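Local coordinates for protein transcription factor GAMBIF1 (Anopheles gambiae, PDB 1BVO) that probably activates RNA polymerase II transcription by binding specific regulatory DNA through its Rel homology region, whose specificity domain forms this chain, at residues 57-71 with 117-131. Sequence-based numbering, arbitrary orientation.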
ATOM      1  N   SER C  57     -20.940 -10.529  12.693  1.00 52.22           N
ATOM      2  CA  SER C  57     -20.094  -9.438  12.229  1.00 48.02           C
ATOM      3  C   SER C  57     -18.976  -9.265  13.241  1.00 47.53           C
ATOM      4  O   SER C  57     -19.033  -9.818  14.343  1.00 50.66           O
ATOM      5  CB  SER C  57     -20.875  -8.131  12.048  1.00 40.70           C
ATOM      6  OG  SER C  57     -21.297  -7.575  13.277  1.00 39.39           O
ATOM      7  N   CYS C  58     -17.934  -8.563  12.831  1.00 46.21           N
ATOM      8  CA  CYS C  58     -16.784  -8.309  13.673  1.00 46.30           C
ATOM      9  C   CYS C  58     -16.988  -7.102  14.565  1.00 45.18           C
ATOM     10  O   CYS C  58     -17.368  -6.021  14.093  1.00 46.92           O
ATOM     11  CB  CYS C  58     -15.562  -8.029  12.815  1.00 49.28           C
ATOM     12  SG  CYS C  58     -14.874  -9.443  11.977  1.00 51.21           S
ATOM     13  N   VAL C  59     -16.716  -7.269  15.846  1.00 37.89           N
ATOM     14  CA  VAL C  59     -16.815  -6.169  16.774  1.00 37.21           C
ATOM     15  C   VAL C  59     -15.414  -6.126  17.381  1.00 44.45           C
ATOM     16  O   VAL C  59     -14.598  -7.025  17.144  1.00 49.32           O
ATOM     17  CB  VAL C  59     -17.885  -6.414  17.827  1.00 31.76           C
ATOM     18  CG1 VAL C  59     -19.212  -6.695  17.161  1.00 25.50           C
ATOM     19  CG2 VAL C  59     -17.477  -7.542  18.744  1.00 25.94           C
ATOM     20  N   THR C  60     -15.117  -5.072  18.120  1.00 44.62           N
ATOM     21  CA  THR C  60     -13.804  -4.915  18.748  1.00 44.39           C
ATOM     22  C   THR C  60     -13.592  -5.890  19.933  1.00 42.85           C
ATOM     23  O   THR C  60     -14.569  -6.298  20.570  1.00 43.16           O
ATOM     24  CB  THR C  60     -13.660  -3.469  19.250  1.00 47.43           C
ATOM     25  OG1 THR C  60     -14.768  -3.159  20.107  1.00 49.75           O
ATOM     26  CG2 THR C  60     -13.674  -2.490  18.072  1.00 39.17           C
ATOM     27  N   LYS C  61     -12.339  -6.272  20.217  1.00 40.52           N
ATOM     28  CA  LYS C  61     -12.039  -7.150  21.369  1.00 44.19           C
ATOM     29  C   LYS C  61     -12.436  -6.337  22.584  1.00 44.75           C
ATOM     30  O   LYS C  61     -12.809  -6.838  23.649  1.00 49.73           O
ATOM     31  CB  LYS C  61     -10.525  -7.418  21.488  1.00 33.82           C
ATOM     32  CG  LYS C  61      -9.621  -6.250  21.045  1.00 46.32           C
ATOM     33  CD  LYS C  61      -8.468  -5.981  22.019  1.00 46.03           C
ATOM     34  CE  LYS C  61      -7.151  -5.851  21.280  1.00 42.90           C
ATOM     35  NZ  LYS C  61      -6.454  -4.544  21.438  1.00 40.72           N
ATOM     36  N   GLU C  62     -12.205  -5.060  22.347  1.00 50.46           N
ATOM     37  CA  GLU C  62     -12.370  -3.904  23.184  1.00 53.23           C
ATOM     38  C   GLU C  62     -13.756  -3.674  23.842  1.00 56.00           C
ATOM     39  O   GLU C  62     -14.791  -3.878  23.220  1.00 50.87           O
ATOM     40  CB  GLU C  62     -11.900  -2.691  22.309  1.00 57.57           C
ATOM     41  CG  GLU C  62     -10.613  -3.038  21.422  1.00 41.36           C
ATOM     42  CD  GLU C  62     -10.230  -2.063  20.289  1.00 34.28           C
ATOM     43  OE1 GLU C  62     -10.858  -1.017  20.116  1.00 37.66           O
ATOM     44  OE2 GLU C  62      -9.272  -2.362  19.557  1.00 35.85           O
ATOM     45  N   GLY C  63     -13.710  -3.408  25.152  1.00 62.33           N
ATOM     46  CA  GLY C  63     -14.877  -3.089  25.981  1.00 61.52           C
ATOM     47  C   GLY C  63     -16.148  -3.903  25.934  1.00 61.96           C
ATOM     48  O   GLY C  63     -16.531  -4.398  24.875  1.00 70.50           O
ATOM     49  N   PRO C  64     -16.909  -3.960  27.049  1.00 57.91           N
ATOM     50  CA  PRO C  64     -18.165  -4.741  27.075  1.00 56.98           C
ATOM     51  C   PRO C  64     -19.140  -4.191  26.024  1.00 59.13           C
ATOM     52  O   PRO C  64     -19.980  -4.926  25.498  1.00 61.95           O
ATOM     53  CB  PRO C  64     -18.672  -4.552  28.504  1.00 47.86           C
ATOM     54  CG  PRO C  64     -18.243  -3.160  28.804  1.00 60.43           C
ATOM     55  CD  PRO C  64     -16.806  -3.118  28.259  1.00 55.96           C
ATOM     56  N   GLU C  65     -18.982  -2.899  25.725  1.00 60.69           N
ATOM     57  CA  GLU C  65     -19.785  -2.204  24.719  1.00 60.12           C
ATOM     58  C   GLU C  65     -19.042  -2.257  23.388  1.00 59.95           C
ATOM     59  O   GLU C  65     -18.826  -1.220  22.748  1.00 60.36           O
ATOM     60  CB  GLU C  65     -19.962  -0.737  25.125  1.00 67.33           C
ATOM     61  CG  GLU C  65     -20.927  -0.510  26.250  1.00 74.66           C
ATOM     62  CD  GLU C  65     -22.331  -0.926  25.870  1.00 82.82           C
ATOM     63  OE1 GLU C  65     -22.993  -0.170  25.125  1.00 85.33           O
ATOM     64  OE2 GLU C  65     -22.768  -2.020  26.300  1.00 86.79           O
ATOM     65  N   HIS C  66     -18.658  -3.462  22.972  1.00 52.47           N
ATOM     66  CA  HIS C  66     -17.909  -3.652  21.736  1.00 43.55           C
ATOM     67  C   HIS C  66     -18.505  -2.858  20.584  1.00 44.95           C
ATOM     68  O   HIS C  66     -19.717  -2.794  20.432  1.00 45.15           O
ATOM     69  CB  HIS C  66     -17.878  -5.124  21.362  1.00 40.86           C
ATOM     70  CG  HIS C  66     -17.540  -6.020  22.507  1.00 33.68           C
ATOM     71  ND1 HIS C  66     -16.256  -6.470  22.744  1.00 38.63           N
ATOM     72  CD2 HIS C  66     -18.293  -6.483  23.520  1.00 31.44           C
ATOM     73  CE1 HIS C  66     -16.239  -7.166  23.866  1.00 37.62           C
ATOM     74  NE2 HIS C  66     -17.463  -7.189  24.356  1.00 40.74           N
ATOM     75  N   LYS C  67     -17.629  -2.308  19.751  1.00 48.47           N
ATOM     76  CA  LYS C  67     -18.015  -1.510  18.588  1.00 46.90           C
ATOM     77  C   LYS C  67     -17.718  -2.257  17.306  1.00 45.02           C
ATOM     78  O   LYS C  67     -16.797  -3.087  17.245  1.00 34.96           O
ATOM     79  CB  LYS C  67     -17.166  -0.242  18.475  1.00 50.59           C
ATOM     80  CG  LYS C  67     -16.913   0.544  19.722  1.00 56.20           C
ATOM     81  CD  LYS C  67     -15.762   1.503  19.440  1.00 61.73           C
ATOM     82  CE  LYS C  67     -15.598   2.511  20.549  1.00 65.74           C
ATOM     83  NZ  LYS C  67     -16.726   3.470  20.502  1.00 70.04           N
ATOM     84  N   PRO C  68     -18.417  -1.877  16.226  1.00 43.71           N
ATOM     85  CA  PRO C  68     -18.258  -2.465  14.901  1.00 47.77           C
ATOM     86  C   PRO C  68     -16.784  -2.384  14.573  1.00 48.80           C
ATOM     87  O   PRO C  68     -16.151  -1.332  14.752  1.00 50.13           O
ATOM     88  CB  PRO C  68     -19.056  -1.517  14.024  1.00 45.02           C
ATOM     89  CG  PRO C  68     -20.198  -1.181  14.897  1.00 44.91           C
ATOM     90  CD  PRO C  68     -19.526  -0.904  16.227  1.00 45.69           C
ATOM     91  N   HIS C  69     -16.219  -3.530  14.240  1.00 45.91           N
ATOM     92  CA  HIS C  69     -14.830  -3.588  13.887  1.00 40.21           C
ATOM     93  C   HIS C  69     -14.873  -3.532  12.388  1.00 42.73           C
ATOM     94  O   HIS C  69     -15.631  -4.267  11.760  1.00 47.36           O
ATOM     95  CB  HIS C  69     -14.200  -4.889  14.355  1.00 42.53           C
ATOM     96  CG  HIS C  69     -12.713  -4.908  14.202  1.00 43.34           C
ATOM     97  ND1 HIS C  69     -12.103  -4.614  13.003  1.00 42.94           N
ATOM     98  CD2 HIS C  69     -11.730  -5.106  15.100  1.00 41.88           C
ATOM     99  CE1 HIS C  69     -10.789  -4.630  13.177  1.00 49.58           C
ATOM    100  NE2 HIS C  69     -10.537  -4.922  14.437  1.00 47.66           N
ATOM    101  N   PRO C  70     -14.007  -2.711  11.780  1.00 44.93           N
ATOM    102  CA  PRO C  70     -13.928  -2.534  10.319  1.00 47.37           C
ATOM    103  C   PRO C  70     -13.854  -3.812   9.494  1.00 46.78           C
ATOM    104  O   PRO C  70     -14.494  -3.920   8.448  1.00 52.95           O
ATOM    105  CB  PRO C  70     -12.667  -1.680  10.139  1.00 42.10           C
ATOM    106  CG  PRO C  70     -11.866  -1.982  11.378  1.00 50.62           C
ATOM    107  CD  PRO C  70     -12.938  -1.946  12.444  1.00 45.50           C
ATOM    108  N   HIS C  71     -13.078  -4.777   9.976  1.00 46.18           N
ATOM    109  CA  HIS C  71     -12.913  -6.028   9.254  1.00 45.15           C
ATOM    110  C   HIS C  71     -14.204  -6.696   8.763  1.00 46.11           C
ATOM    111  O   HIS C  71     -15.234  -6.667   9.443  1.00 46.02           O
ATOM    112  CB  HIS C  71     -12.017  -6.960  10.054  1.00 41.11           C
ATOM    113  CG  HIS C  71     -10.608  -6.472  10.162  1.00 34.36           C
ATOM    114  ND1 HIS C  71      -9.661  -7.089  10.930  1.00 38.04           N
ATOM    115  CD2 HIS C  71      -9.989  -5.437   9.543  1.00 28.87           C
ATOM    116  CE1 HIS C  71      -8.490  -6.469  10.776  1.00 36.85           C
ATOM    117  NE2 HIS C  71      -8.671  -5.468   9.937  1.00 38.53           N
ATOM    118  N   ARG C 117     -20.457  -0.112   7.279  1.00 61.13           N
ATOM    119  CA  ARG C 117     -21.098  -0.904   8.334  1.00 55.46           C
ATOM    120  C   ARG C 117     -22.312  -0.104   8.832  1.00 54.10           C
ATOM    121  O   ARG C 117     -23.369  -0.676   9.074  1.00 52.85           O
ATOM    122  CB  ARG C 117     -20.105  -1.200   9.474  1.00 53.70           C
ATOM    123  CG  ARG C 117     -20.582  -2.237  10.530  1.00 56.84           C
ATOM    124  CD  ARG C 117     -20.642  -3.673   9.991  1.00 49.76           C
ATOM    125  NE  ARG C 117     -19.430  -4.044   9.244  1.00 43.90           N
ATOM    126  CZ  ARG C 117     -18.256  -4.356   9.793  1.00 45.04           C
ATOM    127  NH1 ARG C 117     -18.122  -4.356  11.118  1.00 42.43           N
ATOM    128  NH2 ARG C 117     -17.207  -4.603   8.999  1.00 44.41           N
ATOM    129  N   GLN C 118     -22.187   1.225   8.868  1.00 60.77           N
ATOM    130  CA  GLN C 118     -23.277   2.108   9.305  1.00 64.09           C
ATOM    131  C   GLN C 118     -24.488   2.095   8.358  1.00 65.97           C
ATOM    132  O   GLN C 118     -25.627   2.024   8.819  1.00 65.20           O
ATOM    133  CB  GLN C 118     -22.776   3.553   9.505  1.00 71.79           C
ATOM    134  CG  GLN C 118     -23.832   4.513  10.105  1.00 78.92           C
ATOM    135  CD  GLN C 118     -23.303   5.912  10.426  1.00 78.51           C
ATOM    136  OE1 GLN C 118     -23.383   6.366  11.574  1.00 76.99           O
ATOM    137  NE2 GLN C 118     -22.811   6.618   9.410  1.00 77.20           N
ATOM    138  N   GLU C 119     -24.230   2.167   7.048  1.00 67.56           N
ATOM    139  CA  GLU C 119     -25.258   2.153   5.984  1.00 70.88           C
ATOM    140  C   GLU C 119     -26.080   0.867   6.161  1.00 69.94           C
ATOM    141  O   GLU C 119     -27.301   0.898   6.319  1.00 72.71           O
ATOM    142  CB  GLU C 119     -24.568   2.166   4.589  1.00 79.74           C
ATOM    143  CG  GLU C 119     -25.053   3.257   3.567  1.00 90.81           C
ATOM    144  CD  GLU C 119     -24.277   3.282   2.219  1.00 93.23           C
ATOM    145  OE1 GLU C 119     -24.341   2.291   1.449  1.00 94.17           O
ATOM    146  OE2 GLU C 119     -23.610   4.306   1.916  1.00 89.60           O
ATOM    147  N   ILE C 120     -25.368  -0.253   6.234  1.00 69.38           N
ATOM    148  CA  ILE C 120     -25.923  -1.584   6.433  1.00 63.11           C
ATOM    149  C   ILE C 120     -26.794  -1.614   7.711  1.00 64.68           C
ATOM    150  O   ILE C 120     -27.698  -2.445   7.835  1.00 64.69           O
ATOM    151  CB  ILE C 120     -24.728  -2.558   6.625  1.00 62.26           C
ATOM    152  CG1 ILE C 120     -24.711  -3.688   5.611  1.00 61.34           C
ATOM    153  CG2 ILE C 120     -24.744  -3.162   7.973  1.00 64.11           C
ATOM    154  CD1 ILE C 120     -23.584  -4.663   5.924  1.00 66.04           C
ATOM    155  N   ARG C 121     -26.445  -0.747   8.672  1.00 61.97           N
ATOM    156  CA  ARG C 121     -27.080  -0.589   9.995  1.00 56.80           C
ATOM    157  C   ARG C 121     -26.702  -1.678  10.996  1.00 58.11           C
ATOM    158  O   ARG C 121     -27.464  -1.981  11.905  1.00 58.76           O
ATOM    159  CB  ARG C 121     -28.609  -0.479   9.902  1.00 66.99           C
ATOM    160  CG  ARG C 121     -29.181   0.871   9.414  1.00 79.07           C
ATOM    161  CD  ARG C 121     -29.199   1.997  10.474  1.00 90.21           C
ATOM    162  NE  ARG C 121     -30.254   1.874  11.497  1.00 97.16           N
ATOM    163  CZ  ARG C 121     -30.589   2.855  12.343  1.00 98.21           C
ATOM    164  NH1 ARG C 121     -29.960   4.022  12.287  1.00 97.93           N
ATOM    165  NH2 ARG C 121     -31.534   2.674  13.265  1.00 95.15           N
ATOM    166  N   VAL C 122     -25.495  -2.217  10.870  1.00 53.58           N
ATOM    167  CA  VAL C 122     -25.036  -3.249  11.793  1.00 52.05           C
ATOM    168  C   VAL C 122     -24.263  -2.631  12.949  1.00 50.40           C
ATOM    169  O   VAL C 122     -23.122  -2.190  12.787  1.00 46.15           O
ATOM    170  CB  VAL C 122     -24.156  -4.316  11.105  1.00 49.76           C
ATOM    171  CG1 VAL C 122     -23.447  -5.180  12.128  1.00 49.36           C
ATOM    172  CG2 VAL C 122     -25.020  -5.199  10.237  1.00 41.97           C
ATOM    173  N   ASP C 123     -24.913  -2.552  14.097  1.00 49.76           N
ATOM    174  CA  ASP C 123     -24.276  -2.011  15.268  1.00 49.70           C
ATOM    175  C   ASP C 123     -24.873  -2.779  16.415  1.00 49.34           C
ATOM    176  O   ASP C 123     -25.894  -2.392  16.981  1.00 54.38           O
ATOM    177  CB  ASP C 123     -24.570  -0.522  15.405  1.00 57.53           C
ATOM    178  CG  ASP C 123     -23.922   0.088  16.635  1.00 59.28           C
ATOM    179  OD1 ASP C 123     -23.359  -0.642  17.480  1.00 58.06           O
ATOM    180  OD2 ASP C 123     -23.991   1.324  16.769  1.00 67.57           O
ATOM    181  N   PRO C 124     -24.251  -3.904  16.759  1.00 45.57           N
ATOM    182  CA  PRO C 124     -24.708  -4.770  17.837  1.00 42.86           C
ATOM    183  C   PRO C 124     -24.994  -4.086  19.162  1.00 47.84           C
ATOM    184  O   PRO C 124     -26.103  -4.170  19.687  1.00 44.63           O
ATOM    185  CB  PRO C 124     -23.569  -5.782  17.966  1.00 41.80           C
ATOM    186  CG  PRO C 124     -23.029  -5.869  16.570  1.00 44.37           C
ATOM    187  CD  PRO C 124     -22.995  -4.416  16.179  1.00 43.67           C
ATOM    188  N   PHE C 125     -23.993  -3.409  19.708  1.00 53.16           N
ATOM    189  CA  PHE C 125     -24.151  -2.781  21.008  1.00 59.78           C
ATOM    190  C   PHE C 125     -24.582  -1.310  21.116  1.00 66.54           C
ATOM    191  O   PHE C 125     -24.550  -0.745  22.212  1.00 69.10           O
ATOM    192  CB  PHE C 125     -22.889  -3.051  21.834  1.00 49.25           C
ATOM    193  CG  PHE C 125     -22.609  -4.506  22.038  1.00 48.59           C
ATOM    194  CD1 PHE C 125     -21.858  -5.229  21.115  1.00 46.36           C
ATOM    195  CD2 PHE C 125     -23.115  -5.170  23.152  1.00 50.20           C
ATOM    196  CE1 PHE C 125     -21.613  -6.599  21.307  1.00 48.19           C
ATOM    197  CE2 PHE C 125     -22.882  -6.529  23.348  1.00 50.66           C
ATOM    198  CZ  PHE C 125     -22.129  -7.247  22.422  1.00 50.73           C
ATOM    199  N   ARG C 126     -25.070  -0.725  20.021  1.00 69.90           N
ATOM    200  CA  ARG C 126     -25.511   0.679  20.014  1.00 70.28           C
ATOM    201  C   ARG C 126     -24.352   1.502  20.524  1.00 65.67           C
ATOM    202  O   ARG C 126     -24.367   2.083  21.604  1.00 70.67           O
ATOM    203  CB  ARG C 126     -26.773   0.858  20.860  1.00 79.38           C
ATOM    204  CG  ARG C 126     -27.990   0.196  20.228  1.00 83.66           C
ATOM    205  CD  ARG C 126     -29.098  -0.076  21.229  1.00 92.68           C
ATOM    206  NE  ARG C 126     -30.257  -0.673  20.549  1.00100.00           N
ATOM    207  CZ  ARG C 126     -31.513  -0.240  20.669  1.00100.00           C
ATOM    208  NH1 ARG C 126     -31.782   0.807  21.446  1.00100.00           N
ATOM    209  NH2 ARG C 126     -32.495  -0.831  19.985  1.00100.00           N
ATOM    210  N   THR C 127     -23.357   1.569  19.663  1.00 60.72           N
ATOM    211  CA  THR C 127     -22.095   2.221  19.906  1.00 55.48           C
ATOM    212  C   THR C 127     -21.881   3.407  18.961  1.00 56.94           C
ATOM    213  O   THR C 127     -21.060   4.300  19.231  1.00 59.50           O
ATOM    214  CB  THR C 127     -21.028   1.132  19.691  1.00 51.84           C
ATOM    215  OG1 THR C 127     -20.576   0.633  20.953  1.00 54.15           O
ATOM    216  CG2 THR C 127     -19.874   1.630  18.861  1.00 57.04           C
ATOM    217  N   GLY C 128     -22.636   3.435  17.868  1.00 56.16           N
ATOM    218  CA  GLY C 128     -22.487   4.493  16.895  1.00 54.65           C
ATOM    219  C   GLY C 128     -21.120   4.372  16.249  1.00 55.30           C
ATOM    220  O   GLY C 128     -20.319   3.510  16.605  1.00 52.12           O
ATOM    221  N   PHE C 129     -20.813   5.264  15.320  1.00 57.99           N
ATOM    222  CA  PHE C 129     -19.529   5.173  14.655  1.00 62.28           C
ATOM    223  C   PHE C 129     -18.540   6.262  14.996  1.00 64.36           C
ATOM    224  O   PHE C 129     -17.762   6.710  14.147  1.00 63.36           O
ATOM    225  CB  PHE C 129     -19.732   4.976  13.157  1.00 65.72           C
ATOM    226  CG  PHE C 129     -20.420   3.693  12.850  1.00 73.58           C
ATOM    227  CD1 PHE C 129     -21.762   3.531  13.176  1.00 76.62           C
ATOM    228  CD2 PHE C 129     -19.706   2.604  12.373  1.00 69.76           C
ATOM    229  CE1 PHE C 129     -22.378   2.302  13.049  1.00 74.06           C
ATOM    230  CE2 PHE C 129     -20.316   1.371  12.241  1.00 75.70           C
ATOM    231  CZ  PHE C 129     -21.654   1.219  12.579  1.00 73.28           C
ATOM    232  N   GLY C 130     -18.489   6.578  16.289  1.00 67.33           N
ATOM    233  CA  GLY C 130     -17.587   7.606  16.772  1.00 70.99           C
ATOM    234  C   GLY C 130     -16.159   7.236  16.439  1.00 71.56           C
ATOM    235  O   GLY C 130     -15.383   8.053  15.930  1.00 73.62           O
ATOM    236  N   HIS C 131     -15.857   5.956  16.621  1.00 70.39           N
ATOM    237  CA  HIS C 131     -14.534   5.429  16.371  1.00 66.32           C
ATOM    238  C   HIS C 131     -14.026   5.564  14.922  1.00 64.20           C
ATOM    239  O   HIS C 131     -12.841   5.386  14.669  1.00 58.22           O
ATOM    240  CB  HIS C 131     -14.468   3.989  16.884  1.00 70.09           C
ATOM    241  CG  HIS C 131     -15.363   3.029  16.164  1.00 73.69           C
ATOM    242  ND1 HIS C 131     -16.648   3.358  15.763  1.00 70.27           N
ATOM    243  CD2 HIS C 131     -15.127   1.784  15.699  1.00 69.67           C
ATOM    244  CE1 HIS C 131     -17.152   2.352  15.071  1.00 71.45           C
ATOM    245  NE2 HIS C 131     -16.253   1.386  15.015  1.00 69.55           N
TER
HETATM  246  O   HOH W   1     -19.983  -5.156  13.411  1.00 68.10           O
HETATM  247  O   HOH W   2     -21.563  -2.391  18.454  1.00 34.66           O
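P68 lies 6.0 Å from D123 and K67 5.7 Å from T127 (CA to CA), where the loop following strand 52-59 packs against the chain leaving helix 107-120. The helix ends in a Schellman motif with R121 at positive phi, and a type I turn, D123 to R126, follows. R117, bent at chi2 (70°) and chi3 (47°), folds back so that its flat, multi-donor guanidinium serves several carbonyls: NH1 donates to H69 O (2.6 Å), NH2 to H71 O (2.9 Å) and weakly to P70 O. P68, rigid and without an N-H, wedges its ring against F129, CB 3.6 Å from CE2, while its carbonyl accepts from H131 NE2 (2.7 Å) in the carbonyl plane. The aliphatic chain of K67 runs over one face of that imidazole in a CH-pi contact. T127 suits both neighbours, its methyl CG2 meeting K67 CG and its hydroxyl bonding weakly to E65 O. F125 packs obliquely beside H66, planes at 53°; a water joins H66 O, D123 OD1 and F125 N. Through OD2, D123 ties T127 N and G128 N, just past the turn, back to its start. In this immunoglobulin-like Rel specificity domain, the helix-and-loop insertion thus packs beside the sheet: V59 and P124 touch C146 of strand 142-152, F125 and H66 reach V167 of strand 159-172, and V122 and R117 rest on V83 of strand 83-87.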